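Side-chain contacts in toll-receptor-related 2 (Hydra vulgaris, PDB 4W8H), which is a Toll-related receptor with a membrane-spanning helix, whose TIR domain, the part described here, probably passes signals on by binding other TIR domains inside the cell: residues 34-37 and 38-42; 74-77 and 78-82; 115-118 and 119-123. All coordinates share one frame; numbering follows the deposited sequence. Where two conformers were deposited one is given.

Contact 1 (34-37 and 38-42); sequences TFVN and IRDDT
Asp40 sets its CB over the ring of Phe35, above the middle of one face, 3.6 Å from the centroid, in a CH-pi contact only 11° off the ring normal. The two side chains run past each other in opposite directions, with the carboxylate turned 58° from the ring plane. CG of Phe35 stands anti to the backbone N (chi1 -170°), which carries the ring along under Asp40, and the carboxylate of Asp41 approaches the same ring at its edge, OD1 lying 3.5 Å from Phe35 CE1. From the ring the Asp40 carboxylate reaches back to the start of the turn, where OD2 takes the N-H of Val36 in a nearly straight 2.9 Å bond on its anti side. The syn lone pair of OD2 goes to Arg39 NH2, while OD1 accepts from Arg39 NE, a side-on salt bridge with one nitrogen to each oxygen. Val36 is the N-cap of the short helix 37-40, which follows directly on strand 34-35, an outermost strand of the parallel, flavodoxin-like TIR sheet. Val36 O accepts from both Arg39 N and Asp40 N, the latter at 2.8 Å. Were Asp40 an alanine, the Val36 N-H would probably be left without this acceptor and the Arg39 guanidinium, with one carboxylate fewer, would be freer to turn. The guanidinium is also flanked by Val36, whose CG1 sits over one face 3.4 Å from Arg39 NH2, and NH1 carries a second salt bridge to Glu28 of helix 16-29. Beyond the Asp41 edge of the ring, Asn37 directs OD1 to the hydroxyl of Tyr11, and its ND2 gives a hydrogen bond to a water that in turn donates to Asp41 OD2.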
# COMPACT_ATOMS: atom_id res chain seq x y z
N THR A 34 -1.89 -8.71 6.76
CA THR A 34 -1.93 -7.30 6.41
C THR A 34 -1.89 -6.41 7.64
O THR A 34 -2.64 -6.62 8.60
CB THR A 34 -3.20 -7.06 5.58
OG1 THR A 34 -3.26 -7.99 4.49
CG2 THR A 34 -3.28 -5.69 5.03
N PHE A 35 -1.02 -5.39 7.61
CA PHE A 35 -1.03 -4.33 8.63
C PHE A 35 -1.94 -3.21 8.14
O PHE A 35 -1.74 -2.68 7.05
CB PHE A 35 0.38 -3.76 8.85
CG PHE A 35 0.48 -2.84 10.03
CD1 PHE A 35 -0.08 -1.58 9.97
CD2 PHE A 35 1.15 -3.22 11.17
CE1 PHE A 35 -0.00 -0.72 11.07
CE2 PHE A 35 1.25 -2.34 12.25
CZ PHE A 35 0.68 -1.11 12.20
N VAL A 36 -2.93 -2.89 8.95
CA VAL A 36 -3.89 -1.83 8.63
C VAL A 36 -4.04 -0.93 9.80
O VAL A 36 -4.36 -1.38 10.92
CB VAL A 36 -5.24 -2.36 8.16
CG1 VAL A 36 -5.81 -3.32 9.15
CG2 VAL A 36 -6.19 -1.22 7.88
N ASN A 37 -3.81 0.35 9.57
CA ASN A 37 -3.72 1.30 10.65
C ASN A 37 -4.88 1.28 11.60
O ASN A 37 -4.66 1.33 12.82
CB ASN A 37 -3.49 2.72 10.14
CG ASN A 37 -4.47 3.16 9.06
OD1 ASN A 37 -5.45 2.46 8.69
ND2 ASN A 37 -4.20 4.33 8.53
N ILE A 38 -6.12 1.21 11.10
CA ILE A 38 -7.28 1.39 11.95
C ILE A 38 -7.45 0.23 12.89
O ILE A 38 -8.21 0.36 13.84
CB ILE A 38 -8.58 1.64 11.17
CG1 ILE A 38 -8.95 0.45 10.29
CG2 ILE A 38 -8.48 2.93 10.32
CD1 ILE A 38 -10.38 0.59 9.72
N ARG A 39 -6.75 -0.88 12.66
CA ARG A 39 -6.71 -2.01 13.58
C ARG A 39 -5.39 -2.09 14.34
O ARG A 39 -5.38 -2.36 15.55
CB ARG A 39 -6.91 -3.31 12.81
CG ARG A 39 -6.97 -4.56 13.71
CD ARG A 39 -7.14 -5.81 12.88
NE ARG A 39 -5.98 -5.90 12.02
CZ ARG A 39 -5.95 -6.49 10.83
NH1 ARG A 39 -7.03 -7.10 10.34
NH2 ARG A 39 -4.82 -6.45 10.13
N ASP A 40 -4.27 -1.92 13.65
CA ASP A 40 -2.97 -2.30 14.16
C ASP A 40 -2.11 -1.17 14.73
O ASP A 40 -1.10 -1.44 15.34
CB ASP A 40 -2.20 -3.06 13.07
CG ASP A 40 -2.95 -4.31 12.58
OD1 ASP A 40 -3.43 -5.06 13.46
OD2 ASP A 40 -3.06 -4.51 11.35
N ASP A 41 -2.49 0.09 14.50
CA ASP A 41 -1.72 1.19 15.06
C ASP A 41 -1.84 1.13 16.57
O ASP A 41 -2.84 0.72 17.14
CB ASP A 41 -2.23 2.57 14.61
CG ASP A 41 -1.66 3.02 13.30
OD1 ASP A 41 -0.86 2.31 12.67
OD2 ASP A 41 -2.08 4.12 12.82
N THR A 42 -0.80 1.61 17.25
CA THR A 42 -0.78 1.72 18.71
C THR A 42 -1.23 3.13 19.12
O THR A 42 -0.57 4.11 18.84
CB THR A 42 0.63 1.44 19.26
OG1 THR A 42 1.02 0.10 18.92
CG2 THR A 42 0.70 1.61 20.75
O HOH W 1 -2.09 5.64 10.13

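Contact 2 (74-77 and 78-82)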
# COMPACT_ATOMS: atom_id res chain seq x y z
N ILE A 74 0.77 11.95 6.45
CA ILE A 74 1.21 10.63 6.88
C ILE A 74 1.56 9.77 5.67
O ILE A 74 2.55 9.07 5.69
CB ILE A 74 0.16 9.96 7.80
CG1 ILE A 74 0.22 10.61 9.18
CG2 ILE A 74 0.42 8.45 7.91
CD1 ILE A 74 -0.85 10.13 10.12
N CYS A 75 0.73 9.82 4.63
CA CYS A 75 1.06 9.10 3.41
C CYS A 75 2.42 9.49 2.85
O CYS A 75 3.20 8.62 2.45
CB CYS A 75 -0.04 9.27 2.35
SG CYS A 75 -1.59 8.52 2.78
N ASP A 76 2.68 10.79 2.76
CA ASP A 76 3.97 11.19 2.20
C ASP A 76 5.15 10.68 3.04
O ASP A 76 6.13 10.20 2.48
CB ASP A 76 4.07 12.70 2.07
CG ASP A 76 5.43 13.12 1.49
OD1 ASP A 76 5.81 12.63 0.39
OD2 ASP A 76 6.16 13.87 2.15
N LYS A 77 5.06 10.81 4.35
CA LYS A 77 6.16 10.38 5.22
C LYS A 77 6.37 8.88 5.09
O LYS A 77 7.49 8.40 5.04
CB LYS A 77 5.82 10.75 6.66
CG LYS A 77 5.96 12.24 7.03
CD LYS A 77 5.30 12.53 8.38
CE LYS A 77 5.60 13.93 8.88
NZ LYS A 77 6.61 13.90 9.96
N THR A 78 5.27 8.15 5.01
CA THR A 78 5.36 6.72 4.86
C THR A 78 6.00 6.34 3.54
O THR A 78 6.86 5.46 3.48
CB THR A 78 3.96 6.07 4.93
OG1 THR A 78 3.33 6.44 6.17
CG2 THR A 78 4.05 4.59 4.80
N LEU A 79 5.59 7.03 2.48
CA LEU A 79 6.15 6.75 1.18
C LEU A 79 7.65 7.00 1.14
O LEU A 79 8.40 6.23 0.56
CB LEU A 79 5.43 7.58 0.09
CG LEU A 79 5.94 7.50 -1.36
CD1 LEU A 79 5.94 6.10 -1.90
CD2 LEU A 79 5.03 8.34 -2.22
N GLN A 80 8.07 8.13 1.71
CA GLN A 80 9.51 8.44 1.70
C GLN A 80 10.33 7.32 2.35
O GLN A 80 11.37 6.91 1.81
CB GLN A 80 9.79 9.78 2.40
CG GLN A 80 9.19 11.02 1.74
CD GLN A 80 9.60 11.19 0.30
OE1 GLN A 80 10.74 10.93 -0.08
NE2 GLN A 80 8.65 11.65 -0.52
N ILE A 81 9.89 6.81 3.49
CA ILE A 81 10.61 5.70 4.11
C ILE A 81 10.41 4.41 3.29
O ILE A 81 11.35 3.62 3.11
CB ILE A 81 10.20 5.55 5.58
CG1 ILE A 81 10.49 6.89 6.30
CG2 ILE A 81 10.97 4.40 6.22
CD1 ILE A 81 9.67 7.13 7.53
N GLY A 82 9.22 4.23 2.74
CA GLY A 82 8.94 3.05 1.92
C GLY A 82 9.84 2.90 0.71
O GLY A 82 10.16 1.78 0.32
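Thr78 and Ile74, one helical turn apart, meet chiefly at the carbonyl oxygen of Ile74. Followed outward, the Thr78 side chain starts with CB 3.4 Å from Ile74 O and also close to the carbonyl oxygen of Cys75. At CB the chain forks. OG1, placed beside the backbone N and anti to the carbonyl carbon (chi1 -56°), turns back along the helix and donates to Ile74 O at 2.8 Å, with Ile74 CG2 3.9 Å from Thr78 OG1. CG2 stands anti to the backbone N, and the side chain as a whole touches Ile51 of helix 47-56. Ile74 O therefore holds two donors, Thr78 N at 3.0 Å and the hydroxyl, which arrive from opposite faces of the carbonyl plane. On another flank of helix 73-82, the crossover helix between strands 58-65 and 87-91, Gln80 NE2 gives Asp76 OD1 a 3.1 Å hydrogen bond that is nearly straight. Two kinds of i to i+4 pairing result: the exposed one joins a carboxylate to an amide, whereas the buried threonine satisfies its hydroxyl within its own helix, which is consistent with its facing the apolar Ile51.

Contact 3 (115-118 and 119-123)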
# COMPACT_ATOMS: atom_id res chain seq x y z
N ARG A 115 -8.50 -5.04 -15.67
CA ARG A 115 -8.92 -5.31 -14.31
C ARG A 115 -9.02 -6.79 -14.04
O ARG A 115 -8.72 -7.18 -12.92
CB ARG A 115 -10.21 -4.54 -13.96
CG ARG A 115 -10.14 -3.93 -12.62
CD ARG A 115 -11.35 -3.12 -12.30
NE ARG A 115 -11.10 -1.69 -12.33
CZ ARG A 115 -12.03 -0.75 -12.24
NH1 ARG A 115 -13.31 -1.10 -12.16
NH2 ARG A 115 -11.72 0.52 -12.33
N PRO A 116 -9.39 -7.62 -15.05
CA PRO A 116 -9.44 -9.06 -14.80
C PRO A 116 -8.10 -9.70 -14.34
O PRO A 116 -8.17 -10.83 -13.87
CB PRO A 116 -9.92 -9.65 -16.14
CG PRO A 116 -10.76 -8.55 -16.73
CD PRO A 116 -10.03 -7.28 -16.34
N VAL A 117 -6.95 -9.02 -14.46
CA VAL A 117 -5.68 -9.58 -13.97
C VAL A 117 -5.07 -8.83 -12.77
O VAL A 117 -4.00 -9.20 -12.25
CB VAL A 117 -4.62 -9.68 -15.08
CG1 VAL A 117 -5.15 -10.46 -16.28
CG2 VAL A 117 -4.17 -8.33 -15.55
N PHE A 118 -5.75 -7.80 -12.31
CA PHE A 118 -5.29 -7.00 -11.18
C PHE A 118 -4.98 -7.84 -9.94
O PHE A 118 -3.89 -7.76 -9.37
CB PHE A 118 -6.34 -5.93 -10.86
CG PHE A 118 -5.92 -5.00 -9.74
CD1 PHE A 118 -5.17 -3.87 -10.01
CD2 PHE A 118 -6.28 -5.28 -8.46
CE1 PHE A 118 -4.78 -3.01 -8.97
CE2 PHE A 118 -5.90 -4.45 -7.42
CZ PHE A 118 -5.16 -3.31 -7.68
N TRP A 119 -5.95 -8.63 -9.48
CA TRP A 119 -5.75 -9.32 -8.22
C TRP A 119 -4.67 -10.40 -8.39
O TRP A 119 -3.86 -10.58 -7.51
CB TRP A 119 -7.07 -9.93 -7.70
CG TRP A 119 -8.07 -8.87 -7.42
CD1 TRP A 119 -9.23 -8.60 -8.09
CD2 TRP A 119 -7.98 -7.89 -6.39
NE1 TRP A 119 -9.87 -7.53 -7.53
CE2 TRP A 119 -9.13 -7.07 -6.48
CE3 TRP A 119 -7.06 -7.63 -5.36
CZ2 TRP A 119 -9.35 -5.98 -5.65
CZ3 TRP A 119 -7.33 -6.58 -4.49
CH2 TRP A 119 -8.45 -5.75 -4.66
N ARG A 120 -4.68 -11.12 -9.50
CA ARG A 120 -3.65 -12.10 -9.81
C ARG A 120 -2.26 -11.48 -9.69
O ARG A 120 -1.35 -12.04 -9.11
CB ARG A 120 -3.87 -12.65 -11.23
CG ARG A 120 -2.82 -13.63 -11.72
CD ARG A 120 -2.95 -13.80 -13.25
NE ARG A 120 -2.48 -12.63 -14.00
CZ ARG A 120 -2.45 -12.54 -15.34
NH1 ARG A 120 -2.00 -11.44 -15.91
NH2 ARG A 120 -2.86 -13.54 -16.11
N ASN A 121 -2.11 -10.32 -10.30
CA ASN A 121 -0.80 -9.67 -10.29
C ASN A 121 -0.39 -9.21 -8.89
O ASN A 121 0.76 -9.38 -8.48
CB ASN A 121 -0.80 -8.46 -11.23
CG ASN A 121 -0.88 -8.85 -12.70
OD1 ASN A 121 -0.70 -10.01 -13.08
ND2 ASN A 121 -1.17 -7.86 -13.54
N LEU A 122 -1.33 -8.64 -8.16
CA LEU A 122 -1.06 -8.18 -6.81
C LEU A 122 -0.64 -9.36 -5.92
O LEU A 122 0.39 -9.32 -5.24
CB LEU A 122 -2.30 -7.49 -6.25
CG LEU A 122 -2.17 -6.99 -4.82
CD1 LEU A 122 -1.02 -5.96 -4.65
CD2 LEU A 122 -3.46 -6.34 -4.35
N PHE A 123 -1.45 -10.41 -5.92
CA PHE A 123 -1.17 -11.52 -5.03
C PHE A 123 0.14 -12.20 -5.43
O PHE A 123 0.90 -12.65 -4.57
CB PHE A 123 -2.30 -12.54 -5.05
CG PHE A 123 -3.61 -12.06 -4.50
CD1 PHE A 123 -3.75 -10.89 -3.78
CD2 PHE A 123 -4.74 -12.75 -4.81
CE1 PHE A 123 -4.97 -10.46 -3.33
CE2 PHE A 123 -5.98 -12.34 -4.35
CZ PHE A 123 -6.09 -11.18 -3.62
O HOH W 2 -8.57 -9.13 -11.08
O HOH W 3 -7.13 -11.31 -11.26
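Phe118 drives the edge of its ring into the face of Trp119, and this T-shaped pair is the close-packed half of the contact. The planes stand at 88° and the centroid of the phenyl ring is 5.0 Å from that of the six-membered indole ring. Phe118 CD2 leads the approach, 3.7 Å from Trp119 CD2, with CE2 following over the outer carbons CZ3 and CE3. Adjacent residues can pair in this way because their first torsions differ: Phe118 has CG anti to the backbone N (chi1 -177°), while Trp119 holds CG beside its own N (chi1 -63°). Leu122 adds a looser contact, its CD2 4.4 Å from Phe118 CE2. In the TIR fold this is the inner side of the C-terminal helix 115-127, which lies against the parallel sheet: Phe118 reaches Leu107 and Ile90 on two strands and meets Trp109 edge-to-face, whereas Trp119 turns to helix 16-29 and Lys26, with which it makes a cation-pi contact. The other side of the helix is polar, with Arg120 exposed. In the conformer described, Arg120 runs alongside Val117, both pointing the same way, and Val117 CG1 covers one face of the guanidinium, 3.3 Å from Arg120 NH1. The edge of that flat group is turned to Asn121, whose OD1 accepts from Arg120 NE at 3.3 Å, with the donor well above the carbonyl plane. Two waters lie at the first turn. One, beside the indole, donates to Arg115 O and accepts from Trp119 N; a second donates to Pro116 O at 2.9 Å and accepts from Arg120 N, standing in for direct i to i+4 bonds before Asn121 N closes on Val117 O.

The three contacts follow one another along a single TIR domain, each within a continuous stretch of chain. Contact 1 comes first, at the exit from edge strand 34-35; contact 2 lies in helix 73-82, between strands 58-65 and 87-91; contact 3 lies in the first part of the C-terminal helix 115-127, after the opposite edge strand 107-108. The centres of contacts 1 and 2 are about 16 Å apart, and the centre of contact 3 is about 24 Å from the centres of both. None touches another, but common neighbours connect them: helix 47-56 meets contacts 1 and 2, and helix 16-29 meets contacts 1 and 3. All three thus lie in separate elements of one domain built around a five-stranded parallel sheet.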